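Local coordinates for protein papillomavirus transcription factor E2 (PDB 1QQH) that regulates viral transcription, probably as the activating part of E2, and, as in other papillomaviruses, probably also cooperates with the E1 helicase in replication, at residues V54-G58 with E110-N116; M64-W69 with Y104-E110; A68-V72 with K83-V88. The protein carries 1 engineered substitution. All coordinates share one frame; numbering follows the deposited sequence.

Interaction 1 of 3, residues V54-G58 with E110-N116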
loop_
_atom_site.group_PDB
_atom_site.type_symbol
_atom_site.label_atom_id
_atom_site.label_comp_id
_atom_site.label_asym_id
_atom_site.label_seq_id
_atom_site.Cartn_x
_atom_site.Cartn_y
_atom_site.Cartn_z
ATOM N N VAL A 54 -3.696 30.827 2.865
ATOM C CA VAL A 54 -4.513 31.693 3.692
ATOM C C VAL A 54 -3.670 32.865 4.161
ATOM O O VAL A 54 -2.573 32.681 4.689
ATOM C CB VAL A 54 -5.051 30.957 4.929
ATOM C CG1 VAL A 54 -5.820 31.926 5.813
ATOM C CG2 VAL A 54 -5.955 29.814 4.496
ATOM N N TYR A 55 -4.181 34.069 3.946
ATOM C CA TYR A 55 -3.490 35.283 4.361
ATOM C C TYR A 55 -4.260 35.882 5.533
ATOM O O TYR A 55 -5.424 36.250 5.391
ATOM C CB TYR A 55 -3.437 36.291 3.212
ATOM C CG TYR A 55 -2.755 35.771 1.970
ATOM C CD1 TYR A 55 -3.425 34.934 1.080
ATOM C CD2 TYR A 55 -1.437 36.109 1.686
ATOM C CE1 TYR A 55 -2.795 34.450 -0.068
ATOM C CE2 TYR A 55 -0.797 35.631 0.544
ATOM C CZ TYR A 55 -1.481 34.804 -0.328
ATOM O OH TYR A 55 -0.850 34.340 -1.461
ATOM N N PHE A 56 -3.608 35.965 6.688
ATOM C CA PHE A 56 -4.245 36.514 7.876
ATOM C C PHE A 56 -4.012 38.007 7.957
ATOM O O PHE A 56 -2.910 38.489 7.698
ATOM C CB PHE A 56 -3.719 35.814 9.123
ATOM C CG PHE A 56 -3.947 34.336 9.108
ATOM C CD1 PHE A 56 -2.917 33.464 8.779
ATOM C CD2 PHE A 56 -5.212 33.817 9.373
ATOM C CE1 PHE A 56 -3.140 32.096 8.709
ATOM C CE2 PHE A 56 -5.449 32.454 9.306
ATOM C CZ PHE A 56 -4.407 31.590 8.973
ATOM N N ASP A 57 -5.064 38.732 8.319
ATOM C CA ASP A 57 -5.009 40.185 8.404
ATOM C C ASP A 57 -4.815 40.638 6.962
ATOM O O ASP A 57 -4.940 39.830 6.041
ATOM C CB ASP A 57 -3.832 40.636 9.271
ATOM C CG ASP A 57 -3.781 39.913 10.607
ATOM O OD1 ASP A 57 -4.789 39.939 11.347
ATOM O OD2 ASP A 57 -2.726 39.317 10.920
ATOM N N GLY A 58 -4.517 41.915 6.755
ATOM C CA GLY A 58 -4.321 42.393 5.398
ATOM C C GLY A 58 -2.859 42.342 5.001
ATOM O O GLY A 58 -2.285 43.354 4.589
ATOM N N GLU A 110 -7.658 29.021 13.320
ATOM C CA GLU A 110 -6.323 29.191 12.778
ATOM C C GLU A 110 -5.887 30.654 12.810
ATOM O O GLU A 110 -4.697 30.954 12.929
ATOM C CB GLU A 110 -6.301 28.693 11.345
ATOM C CG GLU A 110 -4.964 28.261 10.874
ATOM C CD GLU A 110 -4.524 26.932 11.463
ATOM O OE1 GLU A 110 -5.348 26.227 12.083
ATOM O OE2 GLU A 110 -3.342 26.588 11.290
ATOM N N CYS A 111 -6.850 31.560 12.691
ATOM C CA CYS A 111 -6.554 32.986 12.704
ATOM C C CYS A 111 -6.242 33.417 14.133
ATOM O O CYS A 111 -5.506 34.379 14.361
ATOM C CB CYS A 111 -7.744 33.781 12.175
ATOM S SG CYS A 111 -7.369 35.521 11.830
ATOM N N GLU A 112 -6.811 32.697 15.093
ATOM C CA GLU A 112 -6.579 32.992 16.494
ATOM C C GLU A 112 -5.128 32.664 16.836
ATOM O O GLU A 112 -4.601 33.124 17.848
ATOM C CB GLU A 112 -7.538 32.178 17.365
ATOM C CG GLU A 112 -8.994 32.415 17.009
ATOM C CD GLU A 112 -9.954 31.594 17.843
ATOM O OE1 GLU A 112 -9.696 30.391 18.058
ATOM O OE2 GLU A 112 -10.981 32.155 18.275
ATOM N N LYS A 113 -4.483 31.881 15.978
ATOM C CA LYS A 113 -3.091 31.508 16.182
ATOM C C LYS A 113 -2.163 32.535 15.548
ATOM O O LYS A 113 -1.055 32.761 16.032
ATOM C CB LYS A 113 -2.802 30.142 15.568
ATOM C CG LYS A 113 -3.625 29.003 16.120
ATOM C CD LYS A 113 -3.168 27.695 15.500
ATOM C CE LYS A 113 -4.064 26.539 15.895
ATOM N NZ LYS A 113 -3.550 25.270 15.331
ATOM N N TYR A 114 -2.607 33.141 14.450
ATOM C CA TYR A 114 -1.808 34.146 13.756
ATOM C C TYR A 114 -2.723 35.147 13.077
ATOM O O TYR A 114 -3.376 34.816 12.097
ATOM C CB TYR A 114 -0.918 33.499 12.694
ATOM C CG TYR A 114 -0.802 31.994 12.767
ATOM C CD1 TYR A 114 -1.780 31.170 12.221
ATOM C CD2 TYR A 114 0.302 31.391 13.365
ATOM C CE1 TYR A 114 -1.655 29.776 12.265
ATOM C CE2 TYR A 114 0.437 30.004 13.417
ATOM C CZ TYR A 114 -0.542 29.202 12.867
ATOM O OH TYR A 114 -0.401 27.832 12.921
ATOM N N GLY A 115 -2.773 36.370 13.586
ATOM C CA GLY A 115 -3.636 37.365 12.976
ATOM C C GLY A 115 -4.598 37.985 13.971
ATOM O O GLY A 115 -5.726 37.519 14.151
ATOM N N ASN A 116 -4.141 39.057 14.604
ATOM C CA ASN A 116 -4.919 39.773 15.609
ATOM C C ASN A 116 -6.167 40.430 15.035
ATOM O O ASN A 116 -7.131 40.683 15.759
ATOM C CB ASN A 116 -4.040 40.845 16.247
ATOM C CG ASN A 116 -2.566 40.602 15.999
ATOM O OD1 ASN A 116 -1.992 39.629 16.494
ATOM N ND2 ASN A 116 -1.946 41.478 15.214
#
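Phe56, the last residue of strand 45-56, lays its ring against helix 107-111 and the turn after it, so that this contact packs a short helix and its following turn against the end of a strand of the domain's curled antiparallel sheet. The ring is met obliquely from several directions. The carbonyl O of Tyr114 comes closest, 3.1 Å from Phe56 CG. The ring's CE2 lies 3.6 Å from Cys111 CA, and its CD2 touches Cys111 SG at 3.7 Å, a sulfur-aromatic contact in which the sulfur stands well away from the ring normal. CZ meets the CG methylene of Glu110, whose aliphatic part suits an aromatic neighbour. The rings of Tyr114 and Phe56 meet obliquely, their planes 43° apart and their centroids separated by 5.7 Å.

The Phe56 ring reaches this side because its CG stands anti to the carbonyl carbon (chi1 -59°). One ring face is backed by Val54 CG1 of the same strand, and Trp120, Met64 and Tyr66 add further apolar surface. Tyr114 is itself braced: Lys113 CB sits over the centre of its ring, while Glu110 CG lies in plane at its edge.

Beyond the aromatic cluster, Asp57 turns its carboxylate toward the backbone of the turn. OD1 accepts a hydrogen bond from Thr117 N, tying the strand end to the chain beyond the turn. Gly115 suits its place both by its positive phi, 125°, and by having no side chain to intrude between Phe56 and Asp57. Its bare CA comes within 3.0 Å of Asp57 OD2.

Interaction 2 of 3, residues M64-W69 with Y104-E110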
loop_
_atom_site.group_PDB
_atom_site.type_symbol
_atom_site.label_atom_id
_atom_site.label_comp_id
_atom_site.label_asym_id
_atom_site.label_seq_id
_atom_site.Cartn_x
_atom_site.Cartn_y
_atom_site.Cartn_z
ATOM N N MET A 64 -0.163 31.363 5.642
ATOM C CA MET A 64 -0.224 29.949 5.991
ATOM C C MET A 64 -0.702 29.095 4.821
ATOM O O MET A 64 -1.549 29.514 4.030
ATOM C CB MET A 64 -1.154 29.725 7.185
ATOM C CG MET A 64 -0.477 29.896 8.536
ATOM S SD MET A 64 0.815 28.650 8.806
ATOM C CE MET A 64 -0.020 27.521 9.969
ATOM N N THR A 65 -0.148 27.893 4.719
ATOM C CA THR A 65 -0.517 26.972 3.660
ATOM C C THR A 65 -1.169 25.725 4.234
ATOM O O THR A 65 -0.789 25.257 5.307
ATOM C CB THR A 65 0.709 26.552 2.830
ATOM O OG1 THR A 65 1.162 27.665 2.052
ATOM C CG2 THR A 65 0.351 25.419 1.888
ATOM N N TYR A 66 -2.173 25.213 3.527
ATOM C CA TYR A 66 -2.870 24.001 3.932
ATOM C C TYR A 66 -3.085 23.118 2.725
ATOM O O TYR A 66 -3.045 23.582 1.585
ATOM C CB TYR A 66 -4.223 24.306 4.559
ATOM C CG TYR A 66 -4.135 25.262 5.702
ATOM C CD1 TYR A 66 -4.136 26.639 5.477
ATOM C CD2 TYR A 66 -3.986 24.803 7.006
ATOM C CE1 TYR A 66 -3.988 27.526 6.508
ATOM C CE2 TYR A 66 -3.834 25.697 8.058
ATOM C CZ TYR A 66 -3.834 27.055 7.791
ATOM O OH TYR A 66 -3.654 27.955 8.798
ATOM N N VAL A 67 -3.322 21.837 2.977
ATOM C CA VAL A 67 -3.527 20.901 1.889
ATOM C C VAL A 67 -4.974 20.474 1.775
ATOM O O VAL A 67 -5.567 19.976 2.734
ATOM C CB VAL A 67 -2.653 19.633 2.056
ATOM C CG1 VAL A 67 -2.951 18.639 0.928
ATOM C CG2 VAL A 67 -1.182 20.010 2.044
ATOM N N ALA A 68 -5.537 20.688 0.591
ATOM C CA ALA A 68 -6.909 20.294 0.297
ATOM C C ALA A 68 -6.782 19.062 -0.595
ATOM O O ALA A 68 -6.248 19.141 -1.700
ATOM C CB ALA A 68 -7.626 21.404 -0.443
ATOM N N TRP A 69 -7.265 17.928 -0.114
ATOM C CA TRP A 69 -7.172 16.683 -0.865
ATOM C C TRP A 69 -8.213 16.534 -1.974
ATOM O O TRP A 69 -9.409 16.660 -1.732
ATOM C CB TRP A 69 -7.267 15.517 0.110
ATOM C CG TRP A 69 -6.262 15.629 1.229
ATOM C CD1 TRP A 69 -6.487 16.079 2.501
ATOM C CD2 TRP A 69 -4.865 15.316 1.155
ATOM N NE1 TRP A 69 -5.318 16.062 3.219
ATOM C CE2 TRP A 69 -4.307 15.601 2.418
ATOM C CE3 TRP A 69 -4.031 14.819 0.142
ATOM C CZ2 TRP A 69 -2.952 15.411 2.696
ATOM C CZ3 TRP A 69 -2.681 14.628 0.419
ATOM C CH2 TRP A 69 -2.157 14.925 1.689
ATOM N N TYR A 104 -11.999 19.713 8.703
ATOM C CA TYR A 104 -10.821 19.114 9.318
ATOM C C TYR A 104 -9.768 20.203 9.535
ATOM O O TYR A 104 -8.627 19.934 9.918
ATOM C CB TYR A 104 -10.275 17.939 8.489
ATOM C CG TYR A 104 -9.867 18.215 7.062
ATOM C CD1 TYR A 104 -8.583 18.653 6.756
ATOM C CD2 TYR A 104 -10.744 17.948 6.007
ATOM C CE1 TYR A 104 -8.167 18.810 5.430
ATOM C CE2 TYR A 104 -10.345 18.098 4.681
ATOM C CZ TYR A 104 -9.053 18.526 4.398
ATOM O OH TYR A 104 -8.652 18.650 3.089
ATOM N N ILE A 105 -10.185 21.440 9.274
ATOM C CA ILE A 105 -9.384 22.646 9.475
ATOM C C ILE A 105 -10.352 23.821 9.504
ATOM O O ILE A 105 -11.110 24.036 8.562
ATOM C CB ILE A 105 -8.350 22.899 8.365
ATOM C CG1 ILE A 105 -7.177 21.928 8.508
ATOM C CG2 ILE A 105 -7.821 24.315 8.484
ATOM C CD1 ILE A 105 -5.968 22.282 7.678
ATOM N N GLU A 106 -10.342 24.558 10.609
ATOM C CA GLU A 106 -11.203 25.720 10.781
ATOM C C GLU A 106 -10.283 26.932 10.728
ATOM O O GLU A 106 -9.384 27.080 11.561
ATOM C CB GLU A 106 -11.914 25.641 12.130
ATOM C CG GLU A 106 -12.864 24.455 12.259
ATOM C CD GLU A 106 -14.253 24.756 11.722
ATOM O OE1 GLU A 106 -14.408 25.747 10.978
ATOM O OE2 GLU A 106 -15.198 24.000 12.040
ATOM N N PHE A 107 -10.497 27.786 9.737
ATOM C CA PHE A 107 -9.667 28.966 9.566
ATOM C C PHE A 107 -9.862 30.021 10.653
ATOM O O PHE A 107 -8.993 30.868 10.849
ATOM C CB PHE A 107 -9.901 29.568 8.177
ATOM C CG PHE A 107 -9.349 28.719 7.044
ATOM C CD1 PHE A 107 -9.922 28.768 5.774
ATOM C CD2 PHE A 107 -8.242 27.892 7.247
ATOM C CE1 PHE A 107 -9.404 28.008 4.716
ATOM C CE2 PHE A 107 -7.718 27.129 6.199
ATOM C CZ PHE A 107 -8.304 27.189 4.927
ATOM N N LYS A 108 -10.986 29.976 11.364
ATOM C CA LYS A 108 -11.207 30.947 12.426
ATOM C C LYS A 108 -10.293 30.622 13.597
ATOM O O LYS A 108 -9.680 31.507 14.186
ATOM C CB LYS A 108 -12.652 30.939 12.909
ATOM C CG LYS A 108 -12.872 31.901 14.070
ATOM C CD LYS A 108 -14.334 32.016 14.472
ATOM C CE LYS A 108 -14.519 33.080 15.553
ATOM N NZ LYS A 108 -15.926 33.186 16.034
ATOM N N SER A 109 -10.197 29.344 13.926
ATOM C CA SER A 109 -9.353 28.925 15.028
ATOM C C SER A 109 -7.906 29.139 14.613
ATOM O O SER A 109 -7.037 29.415 15.435
ATOM C CB SER A 109 -9.595 27.448 15.351
ATOM O OG SER A 109 -8.691 26.619 14.644
ATOM N N GLU A 110 -7.658 29.021 13.320
ATOM C CA GLU A 110 -6.323 29.191 12.778
ATOM C C GLU A 110 -5.887 30.654 12.810
ATOM O O GLU A 110 -4.697 30.954 12.929
ATOM C CB GLU A 110 -6.301 28.693 11.345
ATOM C CG GLU A 110 -4.964 28.261 10.874
ATOM C CD GLU A 110 -4.524 26.932 11.463
ATOM O OE1 GLU A 110 -5.348 26.227 12.083
ATOM O OE2 GLU A 110 -3.342 26.588 11.290
#
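Tyr66 turns its CG anti to the carbonyl carbon (chi1 -55°), sending the ring off strand 63-75 toward helix 107-111, while Glu110 bends back at chi2 (74°) and brings its carboxylate in from the helix side. The result is that OE2 of Glu110 lies in the plane of the tyrosine ring at its edge, 3.4 Å from Tyr66 CE2 and 2.9 Å from Tyr66 OH, with carboxylate and ring planes nearly perpendicular. Phe107 approaches differently: its CE2 sits over one face of the Tyr66 ring, toward the rim, 3.7 Å from CD1, and the two side chains run antiparallel, ring planes 52° apart. Ile105 CD1 comes obliquely to Tyr66 CD2, 3.3 Å away, a tight contact. Met64 reaches the same carboxylate with its flexible thioether, CE lying 3.7 Å from Glu110 OE2.

At the other end, Tyr104 brings its hydroxyl beside the strand, where its stronger partner is Thr86 OG1 and Val67 O, 3.4 Å from Tyr104 OH, is at most a weak one; Trp69 CD1 also touches this hydroxyl. Trp69 is steadied by Val67 CG1 over the centre of its ring.

Behind the packing, Glu106 occupies the N-cap position, and its carbonyl O accepts from both Ser109 OG, at 3.2 Å, and Glu110 N, which fixes the first turn carrying Phe107 and Glu110. Glu106 also forms a salt bridge with Arg91. The fine geometry where Tyr66 OH meets Glu110 is doubtful, so a carboxylate beside the phenol's polar edge may add a favourable electrostatic term to apolar burial, but no more can be inferred.

Interaction 3 of 3, residues A68-V72 with K83-V88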
loop_
_atom_site.group_PDB
_atom_site.type_symbol
_atom_site.label_atom_id
_atom_site.label_comp_id
_atom_site.label_asym_id
_atom_site.label_seq_id
_atom_site.Cartn_x
_atom_site.Cartn_y
_atom_site.Cartn_z
ATOM N N ALA A 68 -5.537 20.688 0.591
ATOM C CA ALA A 68 -6.909 20.294 0.297
ATOM C C ALA A 68 -6.782 19.062 -0.595
ATOM O O ALA A 68 -6.248 19.141 -1.700
ATOM C CB ALA A 68 -7.626 21.404 -0.443
ATOM N N TRP A 69 -7.265 17.928 -0.114
ATOM C CA TRP A 69 -7.172 16.683 -0.865
ATOM C C TRP A 69 -8.213 16.534 -1.974
ATOM O O TRP A 69 -9.409 16.660 -1.732
ATOM C CB TRP A 69 -7.267 15.517 0.110
ATOM C CG TRP A 69 -6.262 15.629 1.229
ATOM C CD1 TRP A 69 -6.487 16.079 2.501
ATOM C CD2 TRP A 69 -4.865 15.316 1.155
ATOM N NE1 TRP A 69 -5.318 16.062 3.219
ATOM C CE2 TRP A 69 -4.307 15.601 2.418
ATOM C CE3 TRP A 69 -4.031 14.819 0.142
ATOM C CZ2 TRP A 69 -2.952 15.411 2.696
ATOM C CZ3 TRP A 69 -2.681 14.628 0.419
ATOM C CH2 TRP A 69 -2.157 14.925 1.689
ATOM N N ASP A 70 -7.759 16.275 -3.199
ATOM C CA ASP A 70 -8.688 16.112 -4.323
ATOM C C ASP A 70 -9.696 15.017 -4.012
ATOM O O ASP A 70 -10.866 15.118 -4.369
ATOM C CB ASP A 70 -7.953 15.746 -5.615
ATOM C CG ASP A 70 -7.305 16.947 -6.289
ATOM O OD1 ASP A 70 -7.688 18.096 -5.988
ATOM O OD2 ASP A 70 -6.418 16.739 -7.142
ATOM N N SER A 71 -9.240 13.971 -3.333
ATOM C CA SER A 71 -10.115 12.866 -2.997
ATOM C C SER A 71 -9.960 12.436 -1.557
ATOM O O SER A 71 -8.862 12.149 -1.107
ATOM C CB SER A 71 -9.824 11.677 -3.914
ATOM O OG SER A 71 -9.975 12.046 -5.274
ATOM N N VAL A 72 -11.074 12.393 -0.838
ATOM C CA VAL A 72 -11.074 11.976 0.553
ATOM C C VAL A 72 -11.870 10.687 0.666
ATOM O O VAL A 72 -13.004 10.600 0.179
ATOM C CB VAL A 72 -11.720 13.043 1.453
ATOM C CG1 VAL A 72 -11.851 12.509 2.880
ATOM C CG2 VAL A 72 -10.882 14.315 1.427
ATOM N N LYS A 83 -15.985 7.935 -1.374
ATOM C CA LYS A 83 -14.975 8.842 -1.892
ATOM C C LYS A 83 -15.621 10.189 -2.228
ATOM O O LYS A 83 -16.660 10.241 -2.889
ATOM C CB LYS A 83 -14.352 8.205 -3.140
ATOM C CG LYS A 83 -13.434 9.074 -3.953
ATOM C CD LYS A 83 -12.990 8.315 -5.193
ATOM C CE LYS A 83 -12.211 9.191 -6.148
ATOM N NZ LYS A 83 -11.792 8.422 -7.346
ATOM N N THR A 84 -15.018 11.271 -1.753
ATOM C CA THR A 84 -15.551 12.599 -2.016
ATOM C C THR A 84 -14.448 13.647 -2.117
ATOM O O THR A 84 -13.278 13.372 -1.855
ATOM C CB THR A 84 -16.557 13.030 -0.929
ATOM O OG1 THR A 84 -17.183 14.256 -1.326
ATOM C CG2 THR A 84 -15.856 13.230 0.406
ATOM N N ALA A 85 -14.823 14.852 -2.515
ATOM C CA ALA A 85 -13.845 15.922 -2.668
ATOM C C ALA A 85 -13.683 16.754 -1.409
ATOM O O ALA A 85 -14.523 16.730 -0.509
ATOM C CB ALA A 85 -14.249 16.835 -3.819
ATOM N N THR A 86 -12.580 17.485 -1.349
ATOM C CA THR A 86 -12.358 18.367 -0.223
ATOM C C THR A 86 -12.909 19.706 -0.678
ATOM O O THR A 86 -12.699 20.111 -1.820
ATOM C CB THR A 86 -10.866 18.534 0.105
ATOM O OG1 THR A 86 -10.439 17.452 0.938
ATOM C CG2 THR A 86 -10.627 19.851 0.828
ATOM N N CYS A 87 -13.634 20.377 0.202
ATOM C CA CYS A 87 -14.182 21.673 -0.132
ATOM C C CYS A 87 -13.425 22.757 0.603
ATOM O O CYS A 87 -13.153 22.644 1.798
ATOM C CB CYS A 87 -15.661 21.736 0.222
ATOM S SG CYS A 87 -16.668 20.686 -0.823
ATOM N N VAL A 88 -13.089 23.802 -0.137
ATOM C CA VAL A 88 -12.349 24.936 0.381
ATOM C C VAL A 88 -13.243 26.170 0.473
ATOM O O VAL A 88 -13.578 26.770 -0.546
ATOM C CB VAL A 88 -11.152 25.265 -0.544
ATOM C CG1 VAL A 88 -10.343 26.409 0.026
ATOM C CG2 VAL A 88 -10.286 24.026 -0.736
HETATM O O HOH W 1 -10.886 18.954 -3.207
#
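Val72 and Thr84 form an antiparallel hydrogen-bonded pair: Val72 N donates to Thr84 O at 2.6 Å, nearly straight (169°), and Thr84 N returns a bond to Val72 O at 2.9 Å. CA-H...O contacts flank it, from Lys83 CA to Val72 O and from Ser71 CA to Thr84 O. Beyond this pair the regular ladder is interrupted. Thr86 N makes only a weak bond to Trp69 O, and a water lies 2.6 Å from Thr86 O and 3.1 Å from Trp69 O, and could bridge them.

Thr86 is the side chain that meets the other segment most closely, its OG1 3.0 Å from Trp69 O in a weak, unsettled bond, though the hydroxyl's stronger partner is Tyr104 OH. Val72 CG2 makes a close methyl-to-oxygen contact with Thr86 OG1, 3.2 Å.

Threonine suits this spot because its other branch is apolar: CG2, anti to the backbone N, touches Ala68 CB at 3.6 Å. Val88 CG2 meets the same small methyl.

Lys83 runs extended past Ser71 to a salt bridge with Glu25, while Ser71 OG bonds to Ser139. A classic beta bulge, Asp70 and Ser71 opposite the single residue Lys47, interrupts strand 63-75, which lies between strands 45-56 and 81-89; strand 81-89 pairs onward with strands 92-97 and 134-136.

How the interactions relate
Interactions 1 and 2 both use helix 107-111 and share Glu110; their centres lie about 11 Å apart, and they touch where Val54 N comes 2.8 Å from Met64 O, a probable hydrogen bond between neighbouring strands 45-56 and 63-75. Interaction 3 shares Ala68 and Trp69 with interaction 2, its centre about 13 Å away, and the two touch through Tyr104 OH and Thr86 OG1, 3.0 Å apart, a probable hydrogen bond. Interactions 1 and 3 do not touch, their centres being about 24 Å apart. Along the chain, interactions 2 and 3 are both nested within the loop closed by interaction 1. Strand 63-75 thus links hairpin pairing at one end to helix packing at the other.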